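Fructosyl amine: oxygen oxidoreductase (Aspergillus fumigatus, PDB 3DJE) catalyses the oxidative removal of sugar from fructosyl amino acids, using bound FAD and molecular oxygen. Local coordinates at residues A235-H240 / A332-C337; A242-E247 / A325-S330; Q304-A309 / H422-W427. All coordinates share one frame; numbering follows the deposited sequence.

Contact 1. Residues A235-H240 / A332-C337; sequences AWTLVH and ARICWC. With FAD (flavin-adenine dinucleotide), chain C; FSA (1-S-(carboxymethyl)-1-thio-beta-D-fructopyranose), chain D.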
loop_
_atom_site.group_PDB
_atom_site.type_symbol
_atom_site.label_atom_id
_atom_site.label_comp_id
_atom_site.label_asym_id
_atom_site.label_seq_id
_atom_site.Cartn_x
_atom_site.Cartn_y
_atom_site.Cartn_z
ATOM N N ALA A 235 -5.888 -8.240 -3.300
ATOM C CA ALA A 235 -4.499 -8.624 -3.130
ATOM C C ALA A 235 -3.694 -8.564 -4.418
ATOM O O ALA A 235 -4.217 -8.842 -5.511
ATOM C CB ALA A 235 -4.419 -10.010 -2.534
ATOM N N TRP A 236 -2.409 -8.250 -4.254
ATOM C CA TRP A 236 -1.433 -8.253 -5.334
ATOM C C TRP A 236 -0.296 -9.206 -4.979
ATOM O O TRP A 236 -0.244 -9.756 -3.865
ATOM C CB TRP A 236 -0.970 -6.817 -5.685
ATOM C CG TRP A 236 -2.083 -6.121 -6.417
ATOM C CD1 TRP A 236 -2.275 -6.090 -7.774
ATOM C CD2 TRP A 236 -3.210 -5.442 -5.835
ATOM N NE1 TRP A 236 -3.443 -5.427 -8.075
ATOM C CE2 TRP A 236 -4.033 -5.013 -6.906
ATOM C CE3 TRP A 236 -3.590 -5.129 -4.515
ATOM C CZ2 TRP A 236 -5.224 -4.303 -6.699
ATOM C CZ3 TRP A 236 -4.780 -4.411 -4.309
ATOM C CH2 TRP A 236 -5.579 -4.003 -5.409
ATOM N N THR A 237 0.591 -9.406 -5.950
ATOM C CA THR A 237 1.572 -10.456 -5.933
ATOM C C THR A 237 2.968 -9.859 -6.110
ATOM O O THR A 237 3.160 -8.904 -6.865
ATOM C CB THR A 237 1.266 -11.489 -7.063
ATOM O OG1 THR A 237 0.788 -10.794 -8.228
ATOM C CG2 THR A 237 0.181 -12.434 -6.602
ATOM N N LEU A 238 3.937 -10.409 -5.386
ATOM C CA LEU A 238 5.321 -9.953 -5.482
ATOM C C LEU A 238 6.289 -11.124 -5.323
ATOM O O LEU A 238 5.988 -12.113 -4.626
ATOM C CB LEU A 238 5.611 -8.865 -4.426
ATOM C CG LEU A 238 5.700 -9.286 -2.947
ATOM C CD1 LEU A 238 7.101 -9.711 -2.513
ATOM C CD2 LEU A 238 5.176 -8.158 -2.029
ATOM N N VAL A 239 7.444 -10.998 -5.970
ATOM C CA VAL A 239 8.535 -11.966 -5.830
ATOM C C VAL A 239 9.858 -11.219 -5.676
ATOM O O VAL A 239 9.945 -10.042 -6.027
ATOM C CB VAL A 239 8.640 -12.945 -7.056
ATOM C CG1 VAL A 239 7.309 -13.620 -7.328
ATOM C CG2 VAL A 239 9.171 -12.222 -8.308
ATOM N N HIS A 240 10.868 -11.907 -5.149
ATOM C CA HIS A 240 12.259 -11.448 -5.192
ATOM C C HIS A 240 13.101 -12.430 -6.017
ATOM O O HIS A 240 12.877 -13.643 -5.962
ATOM C CB HIS A 240 12.860 -11.427 -3.789
ATOM C CG HIS A 240 12.232 -10.438 -2.847
ATOM N ND1 HIS A 240 12.781 -10.149 -1.616
ATOM C CD2 HIS A 240 11.127 -9.659 -2.961
ATOM C CE1 HIS A 240 12.025 -9.253 -0.998
ATOM N NE2 HIS A 240 11.023 -8.930 -1.798
ATOM N N ALA A 332 8.468 -15.025 -2.247
ATOM C CA ALA A 332 7.201 -14.681 -2.898
ATOM C C ALA A 332 6.089 -14.550 -1.878
ATOM O O ALA A 332 6.019 -15.327 -0.917
ATOM C CB ALA A 332 6.822 -15.740 -3.942
ATOM N N ARG A 333 5.201 -13.582 -2.089
ATOM C CA ARG A 333 4.012 -13.482 -1.251
ATOM C C ARG A 333 2.877 -12.723 -1.904
ATOM O O ARG A 333 3.077 -11.960 -2.853
ATOM C CB ARG A 333 4.322 -12.842 0.108
ATOM C CG ARG A 333 4.396 -11.310 0.119
ATOM C CD ARG A 333 4.390 -10.903 1.564
ATOM N NE ARG A 333 4.573 -9.471 1.844
ATOM C CZ ARG A 333 3.615 -8.694 2.350
ATOM N NH1 ARG A 333 3.880 -7.432 2.652
ATOM N NH2 ARG A 333 2.393 -9.179 2.564
ATOM N N ILE A 334 1.686 -12.941 -1.366
ATOM C CA ILE A 334 0.554 -12.059 -1.660
ATOM C C ILE A 334 0.509 -10.913 -0.626
ATOM O O ILE A 334 0.989 -11.048 0.516
ATOM C CB ILE A 334 -0.774 -12.829 -1.750
ATOM C CG1 ILE A 334 -1.175 -13.407 -0.386
ATOM C CG2 ILE A 334 -0.647 -13.962 -2.826
ATOM C CD1 ILE A 334 -2.561 -14.090 -0.385
ATOM N N CYS A 335 -0.062 -9.794 -1.052
ATOM C CA CYS A 335 -0.021 -8.555 -0.304
ATOM C C CYS A 335 -1.392 -7.896 -0.454
ATOM O O CYS A 335 -1.866 -7.707 -1.584
ATOM C CB CYS A 335 1.072 -7.693 -0.946
ATOM S SG CYS A 335 1.154 -5.975 -0.437
ATOM N N TRP A 336 -2.032 -7.568 0.675
ATOM C CA TRP A 336 -3.431 -7.135 0.677
ATOM C C TRP A 336 -3.617 -5.670 0.998
ATOM O O TRP A 336 -2.928 -5.129 1.869
ATOM C CB TRP A 336 -4.216 -7.893 1.741
ATOM C CG TRP A 336 -4.477 -9.337 1.427
ATOM C CD1 TRP A 336 -3.672 -10.391 1.716
ATOM C CD2 TRP A 336 -5.639 -9.869 0.788
ATOM N NE1 TRP A 336 -4.258 -11.566 1.290
ATOM C CE2 TRP A 336 -5.465 -11.271 0.713
ATOM C CE3 TRP A 336 -6.814 -9.293 0.260
ATOM C CZ2 TRP A 336 -6.427 -12.121 0.139
ATOM C CZ3 TRP A 336 -7.771 -10.140 -0.319
ATOM C CH2 TRP A 336 -7.560 -11.543 -0.378
ATOM N N CYS A 337 -4.578 -5.049 0.318
ATOM C CA CYS A 337 -5.060 -3.721 0.713
ATOM C C CYS A 337 -6.576 -3.735 0.552
ATOM O O CYS A 337 -7.192 -4.815 0.463
ATOM C CB CYS A 337 -4.375 -2.617 -0.102
ATOM S SG CYS A 337 -4.543 -0.917 0.577
HETATM P PA FAD C . -1.425 -2.414 6.422
HETATM O O1A FAD C . -0.127 -1.732 6.385
HETATM O O2A FAD C . -1.582 -3.695 5.667
HETATM O O5B FAD C . -1.729 -2.605 7.963
HETATM C C5B FAD C . -2.855 -3.341 8.448
HETATM C C4B FAD C . -2.490 -3.828 9.857
HETATM O O4B FAD C . -3.731 -4.350 10.366
HETATM C C3B FAD C . -1.513 -5.020 9.722
HETATM O O3B FAD C . -0.274 -4.754 10.400
HETATM C C2B FAD C . -2.304 -6.154 10.394
HETATM O O2B FAD C . -1.451 -7.033 11.191
HETATM C C1B FAD C . -3.348 -5.370 11.238
HETATM N N9A FAD C . -4.414 -6.328 11.660
HETATM C C8A FAD C . -4.988 -7.318 10.944
HETATM N N7A FAD C . -5.862 -7.978 11.732
HETATM C C5A FAD C . -5.834 -7.402 12.943
HETATM C C6A FAD C . -6.493 -7.652 14.152
HETATM N N6A FAD C . -7.371 -8.678 14.248
HETATM N N1A FAD C . -6.227 -6.862 15.210
HETATM C C2A FAD C . -5.353 -5.852 15.126
HETATM N N3A FAD C . -4.702 -5.588 13.988
HETATM C C4A FAD C . -4.930 -6.352 12.893
HETATM N N1 FAD C . 1.669 1.958 -2.053
HETATM C C2 FAD C . 2.509 2.991 -2.465
HETATM O O2 FAD C . 2.366 4.143 -2.050
HETATM N N3 FAD C . 3.528 2.708 -3.375
HETATM C C4 FAD C . 3.720 1.430 -3.888
HETATM O O4 FAD C . 4.637 1.216 -4.691
HETATM C C4X FAD C . 2.855 0.404 -3.479
HETATM N N5 FAD C . 3.008 -0.885 -3.985
HETATM C C5X FAD C . 2.262 -1.927 -3.440
HETATM C C6 FAD C . 2.575 -3.232 -3.807
HETATM C C7 FAD C . 1.883 -4.300 -3.248
HETATM C C7M FAD C . 2.256 -5.716 -3.708
HETATM C C8 FAD C . 0.889 -4.070 -2.298
HETATM C C8M FAD C . 0.176 -5.265 -1.621
HETATM C C9 FAD C . 0.590 -2.754 -1.919
HETATM C C9A FAD C . 1.284 -1.674 -2.480
HETATM N N10 FAD C . 0.997 -0.340 -2.131
HETATM C C10 FAD C . 1.842 0.682 -2.564
HETATM C "C1'" FAD C . -0.171 -0.019 -1.299
HETATM C "C2'" FAD C . 0.252 0.115 0.164
HETATM O "O2'" FAD C . 1.184 -0.936 0.503
HETATM C "C3'" FAD C . -0.986 0.037 1.053
HETATM O "O3'" FAD C . -2.007 0.905 0.518
HETATM C "C4'" FAD C . -0.698 0.490 2.488
HETATM O "O4'" FAD C . 0.506 -0.086 2.994
HETATM C "C5'" FAD C . -1.870 0.069 3.383
HETATM O "O5'" FAD C . -1.644 0.536 4.723
HETATM P P FAD C . -2.683 0.165 5.888
HETATM O O1P FAD C . -4.057 0.555 5.454
HETATM O O2P FAD C . -2.103 0.716 7.130
HETATM O O3P FAD C . -2.632 -1.438 5.988
HETATM O OAB FSA D . 1.212 4.131 -5.804
HETATM C CAL FSA D . 2.118 3.801 -6.600
HETATM O OAA FSA D . 2.842 4.652 -7.177
HETATM C CAH FSA D . 2.370 2.343 -6.929
HETATM S SAK FSA D . 1.179 1.269 -6.194
HETATM C C1 FSA D . 1.822 -0.217 -6.913
HETATM C C2 FSA D . 0.757 -1.322 -6.939
HETATM O O2 FSA D . 1.393 -2.603 -7.075
HETATM C C3 FSA D . -0.221 -1.121 -8.103
HETATM O O3 FSA D . 0.464 -1.275 -9.355
HETATM C C4 FSA D . -1.429 -2.057 -8.008
HETATM O O4 FSA D . -2.397 -1.695 -9.006
HETATM C C5 FSA D . -2.101 -1.984 -6.633
HETATM O O5 FSA D . -2.768 -0.732 -6.453
HETATM C C6 FSA D . -1.056 -2.196 -5.547
HETATM O O6 FSA D . 0.006 -1.239 -5.707
#
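Ala235 and Trp336 meet as a non-hydrogen-bonded pair where strand 232-242 runs antiparallel to strand 331-339, and this end is tightly packed. Ala235 CB sits over the Trp336 ring, 3.6 Å from the centroid of the six-membered ring and 13° off its normal, a CH-pi contact. Next to it, Trp236 N donates to Cys335 O at 2.8 Å and 168°, and Cys335 N returns the bond to Trp236 O. Leu238 and Arg333 repeat this pair of hydrogen bonds.

Farther along, side chains meet more loosely, though still buried: in the middle Thr237 CG2 stays 4.2 Å from Ile334 CG2, and at the far end Val239 CG1 4.0 Å from Ala332 CB. Leu238 CD2 lies 3.9 Å from Arg333 CG, while Arg333 NH1 is hydrogen-bonded to the carbonyl oxygens of Ser46 and Asn49.

The face carrying Trp236 and Cys335 belongs to the active site. Cys335 SG, anti to its backbone N (chi1 169°), is covalently joined to FAD C8M at 1.7 Å. The indole of Trp236 covers the sugar, FSA C5 lying over its centre, and Trp236 NE1 donates to His281 O. This cross-strand pair thus divides the work: Cys335 tethers the flavin by a thioether, as in the MSOX family, and Trp236 offers an apolar face to the sugar.

Contact 2. Residues A242-E247 / A325-S330; sequences ALKPEE and ADRPFS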
loop_
_atom_site.group_PDB
_atom_site.type_symbol
_atom_site.label_atom_id
_atom_site.label_comp_id
_atom_site.label_asym_id
_atom_site.label_seq_id
_atom_site.Cartn_x
_atom_site.Cartn_y
_atom_site.Cartn_z
ATOM N N ALA A 242 17.275 -13.159 -6.176
ATOM C CA ALA A 242 18.574 -12.839 -5.566
ATOM C C ALA A 242 19.694 -12.828 -6.594
ATOM O O ALA A 242 19.982 -13.855 -7.225
ATOM C CB ALA A 242 18.912 -13.817 -4.446
ATOM N N LEU A 243 20.321 -11.674 -6.759
ATOM C CA LEU A 243 21.483 -11.559 -7.637
ATOM C C LEU A 243 22.715 -12.113 -6.936
ATOM O O LEU A 243 22.856 -11.981 -5.717
ATOM C CB LEU A 243 21.712 -10.102 -8.031
ATOM C CG LEU A 243 20.626 -9.369 -8.824
ATOM C CD1 LEU A 243 20.997 -7.916 -8.976
ATOM C CD2 LEU A 243 20.424 -10.018 -10.186
ATOM N N LYS A 244 23.601 -12.745 -7.708
ATOM C CA LYS A 244 24.889 -13.199 -7.193
ATOM C C LYS A 244 25.733 -11.987 -6.797
ATOM O O LYS A 244 25.614 -10.933 -7.418
ATOM C CB LYS A 244 25.622 -14.024 -8.257
ATOM C CG LYS A 244 24.871 -15.273 -8.697
ATOM C CD LYS A 244 25.713 -16.121 -9.647
ATOM C CE LYS A 244 24.840 -16.916 -10.616
ATOM N NZ LYS A 244 24.105 -16.035 -11.577
ATOM N N PRO A 245 26.588 -12.127 -5.761
ATOM C CA PRO A 245 27.399 -10.992 -5.307
ATOM C C PRO A 245 28.167 -10.283 -6.438
ATOM O O PRO A 245 28.271 -9.061 -6.428
ATOM C CB PRO A 245 28.360 -11.632 -4.295
ATOM C CG PRO A 245 27.590 -12.805 -3.758
ATOM C CD PRO A 245 26.829 -13.336 -4.945
ATOM N N GLU A 246 28.662 -11.049 -7.413
ATOM C CA GLU A 246 29.438 -10.510 -8.540
ATOM C C GLU A 246 28.612 -9.655 -9.505
ATOM O O GLU A 246 29.152 -8.762 -10.163
ATOM C CB GLU A 246 30.122 -11.626 -9.346
ATOM C CG GLU A 246 30.591 -12.831 -8.541
ATOM C CD GLU A 246 29.502 -13.876 -8.373
ATOM O OE1 GLU A 246 28.965 -14.349 -9.400
ATOM O OE2 GLU A 246 29.188 -14.227 -7.215
ATOM N N GLU A 247 27.311 -9.930 -9.603
ATOM C CA GLU A 247 26.472 -9.224 -10.577
ATOM C C GLU A 247 25.667 -8.038 -9.997
ATOM O O GLU A 247 25.031 -7.313 -10.757
ATOM C CB GLU A 247 25.575 -10.209 -11.366
ATOM C CG GLU A 247 24.373 -10.739 -10.597
ATOM C CD GLU A 247 23.639 -11.904 -11.271
ATOM O OE1 GLU A 247 23.636 -12.034 -12.521
ATOM O OE2 GLU A 247 23.035 -12.699 -10.527
ATOM N N ALA A 325 15.016 -14.048 -16.495
ATOM C CA ALA A 325 13.631 -14.521 -16.612
ATOM C C ALA A 325 13.392 -15.952 -16.125
ATOM O O ALA A 325 12.260 -16.322 -15.802
ATOM C CB ALA A 325 13.112 -14.333 -18.034
ATOM N N ASP A 326 14.464 -16.740 -16.064
ATOM C CA ASP A 326 14.370 -18.139 -15.662
ATOM C C ASP A 326 14.973 -18.405 -14.283
ATOM O O ASP A 326 14.997 -19.545 -13.825
ATOM C CB ASP A 326 15.028 -19.043 -16.712
ATOM C CG ASP A 326 14.266 -19.059 -18.033
ATOM O OD1 ASP A 326 13.010 -19.035 -18.014
ATOM O OD2 ASP A 326 14.927 -19.095 -19.095
ATOM N N ARG A 327 15.447 -17.348 -13.624
ATOM C CA ARG A 327 16.001 -17.465 -12.275
ATOM C C ARG A 327 14.946 -17.915 -11.261
ATOM O O ARG A 327 13.800 -17.451 -11.300
ATOM C CB ARG A 327 16.600 -16.130 -11.818
ATOM C CG ARG A 327 17.733 -15.602 -12.672
ATOM C CD ARG A 327 19.044 -16.315 -12.427
ATOM N NE ARG A 327 20.125 -15.628 -13.138
ATOM C CZ ARG A 327 20.924 -14.706 -12.609
ATOM N NH1 ARG A 327 20.800 -14.346 -11.339
ATOM N NH2 ARG A 327 21.863 -14.145 -13.357
ATOM N N PRO A 328 15.331 -18.818 -10.338
ATOM C CA PRO A 328 14.389 -19.172 -9.282
ATOM C C PRO A 328 14.099 -17.962 -8.402
ATOM O O PRO A 328 14.979 -17.113 -8.207
ATOM C CB PRO A 328 15.149 -20.228 -8.472
ATOM C CG PRO A 328 16.585 -19.965 -8.748
ATOM C CD PRO A 328 16.606 -19.546 -10.202
ATOM N N PHE A 329 12.872 -17.881 -7.899
ATOM C CA PHE A 329 12.512 -16.842 -6.922
ATOM C C PHE A 329 13.096 -17.172 -5.553
ATOM O O PHE A 329 13.100 -18.336 -5.140
ATOM C CB PHE A 329 10.998 -16.712 -6.798
ATOM C CG PHE A 329 10.292 -16.398 -8.089
ATOM C CD1 PHE A 329 10.902 -15.631 -9.083
ATOM C CD2 PHE A 329 8.985 -16.836 -8.291
ATOM C CE1 PHE A 329 10.232 -15.331 -10.271
ATOM C CE2 PHE A 329 8.300 -16.533 -9.469
ATOM C CZ PHE A 329 8.922 -15.784 -10.463
ATOM N N SER A 330 13.573 -16.150 -4.844
ATOM C CA SER A 330 14.109 -16.349 -3.491
ATOM C C SER A 330 13.049 -16.082 -2.418
ATOM O O SER A 330 13.226 -16.460 -1.255
ATOM C CB SER A 330 15.304 -15.437 -3.252
ATOM O OG SER A 330 14.910 -14.090 -3.429
HETATM O O HOH W 1 16.879 -15.981 -6.623
HETATM O O HOH W 2 19.225 -15.698 -8.879
#
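Ala242 and Ser330 come closest in the backbone, their CA atoms 6.0 Å apart, where the loop leaving strand 232-242 passes the loop entering strand 331-339; no regular pairing continues between them. The contact is a surface salt-bridge network of Lys244, Glu247 and Arg327, supplemented by water.

Arg327 and Glu247 reach toward each other tip to tip, with carboxylate and guanidinium planes only 18° apart. The grip is end-on and two-pronged: Arg327 NH2 donates to the syn lone pair of Glu247 OE1 at 2.9 Å and 170°, and Arg327 NH1 donates to Glu247 OE2, also at 2.9 Å. A bend at chi2 (-77°) turns CD of Arg327 out of an extended course. Glu247 OE2 has a second donor, Lys244 N, on its anti lone pair, and Glu247 N in turn bonds Lys244 O, so the turn that carries the carboxylate also holds it in place from its own side.

Lys244 crosses Arg327 at about a right angle and places NZ over one face of the guanidinium, 3.4 Å from Arg327 NH2. These like charges are probably offset by the shared carboxylate, although Lys244 NZ to Glu247 OE2 is a long bridge. Two waters complete the join: one links Ala242 N to Pro328 O, and the other donates to Ala242 O at 2.6 Å while accepting from Arg327 NH1.

Contact 3. Residues Q304-A309 / H422-W427; sequences QIPKEA and HDVKEW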
loop_
_atom_site.group_PDB
_atom_site.type_symbol
_atom_site.label_atom_id
_atom_site.label_comp_id
_atom_site.label_asym_id
_atom_site.label_seq_id
_atom_site.Cartn_x
_atom_site.Cartn_y
_atom_site.Cartn_z
ATOM N N GLN A 304 3.446 -17.389 -0.830
ATOM C CA GLN A 304 3.596 -17.944 -2.172
ATOM C C GLN A 304 2.752 -17.054 -3.075
ATOM O O GLN A 304 1.988 -16.215 -2.602
ATOM C CB GLN A 304 3.048 -19.382 -2.273
ATOM C CG GLN A 304 3.722 -20.457 -1.400
ATOM C CD GLN A 304 5.205 -20.667 -1.689
ATOM O OE1 GLN A 304 5.741 -20.200 -2.697
ATOM N NE2 GLN A 304 5.883 -21.373 -0.787
ATOM N N ILE A 305 2.889 -17.234 -4.382
ATOM C CA ILE A 305 1.973 -16.591 -5.316
ATOM C C ILE A 305 1.350 -17.652 -6.233
ATOM O O ILE A 305 1.930 -18.724 -6.379
ATOM C CB ILE A 305 2.661 -15.478 -6.141
ATOM C CG1 ILE A 305 3.832 -16.027 -6.968
ATOM C CG2 ILE A 305 3.140 -14.350 -5.207
ATOM C CD1 ILE A 305 4.354 -15.043 -7.993
ATOM N N PRO A 306 0.181 -17.353 -6.832
ATOM C CA PRO A 306 -0.396 -18.285 -7.824
ATOM C C PRO A 306 0.570 -18.548 -8.971
ATOM O O PRO A 306 1.312 -17.648 -9.371
ATOM C CB PRO A 306 -1.621 -17.524 -8.341
ATOM C CG PRO A 306 -2.007 -16.616 -7.194
ATOM C CD PRO A 306 -0.682 -16.172 -6.643
ATOM N N LYS A 307 0.552 -19.766 -9.519
ATOM C CA LYS A 307 1.424 -20.083 -10.644
ATOM C C LYS A 307 1.187 -19.163 -11.842
ATOM O O LYS A 307 2.135 -18.811 -12.538
ATOM C CB LYS A 307 1.306 -21.562 -11.031
ATOM C CG LYS A 307 1.991 -22.499 -10.036
ATOM C CD LYS A 307 3.441 -22.790 -10.410
ATOM C CE LYS A 307 3.540 -23.989 -11.357
ATOM N NZ LYS A 307 4.952 -24.398 -11.633
ATOM N N GLU A 308 -0.063 -18.756 -12.065
ATOM C CA GLU A 308 -0.373 -17.839 -13.160
ATOM C C GLU A 308 0.348 -16.496 -12.968
ATOM O O GLU A 308 0.785 -15.873 -13.950
ATOM C CB GLU A 308 -1.882 -17.655 -13.332
ATOM C CG GLU A 308 -2.592 -17.075 -12.121
ATOM C CD GLU A 308 -3.973 -16.538 -12.436
ATOM O OE1 GLU A 308 -4.293 -16.338 -13.641
ATOM O OE2 GLU A 308 -4.734 -16.313 -11.470
ATOM N N ALA A 309 0.494 -16.082 -11.704
ATOM C CA ALA A 309 1.237 -14.857 -11.368
ATOM C C ALA A 309 2.724 -15.002 -11.660
ATOM O O ALA A 309 3.342 -14.096 -12.224
ATOM C CB ALA A 309 0.994 -14.448 -9.906
ATOM N N HIS A 422 -10.205 -18.247 -5.141
ATOM C CA HIS A 422 -10.956 -19.505 -5.272
ATOM C C HIS A 422 -10.730 -20.167 -6.634
ATOM O O HIS A 422 -10.923 -21.378 -6.776
ATOM C CB HIS A 422 -12.455 -19.293 -5.022
ATOM C CG HIS A 422 -12.785 -18.999 -3.591
ATOM N ND1 HIS A 422 -12.872 -17.714 -3.096
ATOM C CD2 HIS A 422 -13.029 -19.824 -2.545
ATOM C CE1 HIS A 422 -13.165 -17.761 -1.808
ATOM N NE2 HIS A 422 -13.266 -19.029 -1.448
ATOM N N ASP A 423 -10.332 -19.368 -7.624
ATOM C CA ASP A 423 -10.027 -19.864 -8.973
ATOM C C ASP A 423 -8.591 -20.366 -9.115
ATOM O O ASP A 423 -8.238 -20.973 -10.129
ATOM C CB ASP A 423 -10.294 -18.781 -10.024
ATOM C CG ASP A 423 -11.749 -18.333 -10.064
ATOM O OD1 ASP A 423 -12.634 -19.052 -9.550
ATOM O OD2 ASP A 423 -12.012 -17.246 -10.617
ATOM N N VAL A 424 -7.766 -20.113 -8.099
ATOM C CA VAL A 424 -6.365 -20.531 -8.114
ATOM C C VAL A 424 -6.244 -21.977 -7.650
ATOM O O VAL A 424 -6.721 -22.324 -6.565
ATOM C CB VAL A 424 -5.477 -19.605 -7.234
ATOM C CG1 VAL A 424 -4.022 -20.083 -7.236
ATOM C CG2 VAL A 424 -5.576 -18.168 -7.728
ATOM N N LYS A 425 -5.602 -22.796 -8.483
ATOM C CA LYS A 425 -5.420 -24.235 -8.235
ATOM C C LYS A 425 -3.985 -24.623 -7.879
ATOM O O LYS A 425 -3.747 -25.676 -7.274
ATOM C CB LYS A 425 -5.860 -25.037 -9.471
ATOM C CG LYS A 425 -7.292 -25.581 -9.414
ATOM C CD LYS A 425 -8.361 -24.507 -9.626
ATOM C CE LYS A 425 -9.643 -24.865 -8.877
ATOM N NZ LYS A 425 -10.748 -23.916 -9.162
ATOM N N GLU A 426 -3.027 -23.786 -8.268
ATOM C CA GLU A 426 -1.618 -24.088 -8.084
ATOM C C GLU A 426 -0.876 -22.851 -7.607
ATOM O O GLU A 426 -1.104 -21.751 -8.116
ATOM C CB GLU A 426 -0.998 -24.594 -9.395
ATOM C CG GLU A 426 -1.527 -25.950 -9.856
ATOM C CD GLU A 426 -1.033 -26.324 -11.240
ATOM O OE1 GLU A 426 0.167 -26.663 -11.375
ATOM O OE2 GLU A 426 -1.844 -26.280 -12.194
ATOM N N TRP A 427 -0.001 -23.058 -6.631
ATOM C CA TRP A 427 0.835 -21.992 -6.079
ATOM C C TRP A 427 2.308 -22.326 -6.268
ATOM O O TRP A 427 2.670 -23.480 -6.537
ATOM C CB TRP A 427 0.535 -21.819 -4.593
ATOM C CG TRP A 427 -0.852 -21.347 -4.300
ATOM C CD1 TRP A 427 -2.006 -22.090 -4.326
ATOM C CD2 TRP A 427 -1.238 -20.024 -3.901
ATOM N NE1 TRP A 427 -3.084 -21.306 -3.983
ATOM C CE2 TRP A 427 -2.641 -20.033 -3.720
ATOM C CE3 TRP A 427 -0.533 -18.827 -3.691
ATOM C CZ2 TRP A 427 -3.353 -18.894 -3.331
ATOM C CZ3 TRP A 427 -1.241 -17.698 -3.308
ATOM C CH2 TRP A 427 -2.636 -17.738 -3.128
#
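Pro306 occupies the N-cap position of helix 307-320, and there its backbone forms a single bridge with Trp427 of the C-terminal part of the chain, the two CA atoms 4.3 Å apart. The helix start is tied down directly: Lys307 N donates to Glu426 O at 2.9 Å and 169°, a straight bond although the donor stands 38° above the carbonyl plane. An amide of the first helical turn is therefore satisfied by a distant segment. Two long CA-H...O contacts, Trp427 CA to Ile305 O and Pro306 CA to Glu426 O, flank the crossing.

Trp427 contributes the largest share of the surface. Its side chain lies beside that of Pro306 and points the same way, bringing Trp427 CZ3 to 3.7 Å from Pro306 CD, while Trp427 CE3 is 3.4 Å from Ile305 C. Gln304 O sits at the edge of the indole, near its plane. One face of the ring takes Val424 CG1 and Pro306 together. That methyl, anti to the Val424 backbone N (chi1 179°), also touches Pro306 CB at 3.7 Å, so proline, valine and indole form one small apolar cluster. Lys302 adds a cation-pi contact to the ring.

On the exposed side, Lys307 CG packs on Glu426 CB, but the charged ends do not meet. Polar ends turn to other partners: Gln304 OE1 to Thr428 OG1, and Glu308 OE2 to Tyr284 OH. Together these features make up a helix N-terminus with proline at the N-cap, its first turn tied by a backbone bridge and one hydrogen bond to a loop near the C-terminus.

In the fold
Contact 1 is the buried core, contact 3 is partly buried, and contact 2 lies at the surface, its centre 26 Å from that of the chain. Contacts 1 and 2 follow the same two strands, contact 2 lying where 232-242 ends and 331-339 is about to begin, and His240 O lies 2.8 Å from Ser330 N, a probable hydrogen bond. Contact 3 packs against the strand pair through Ile305, whose CG2 lies 3.4 Å from Arg333 O. Chemistry follows place: regular backbone pairing and cofactor attachment inside, one isolated bridge with proline and aromatic packing in the partly buried contact 3, and a salt-bridge network with water outside. Contacts 2 and 3 do not touch.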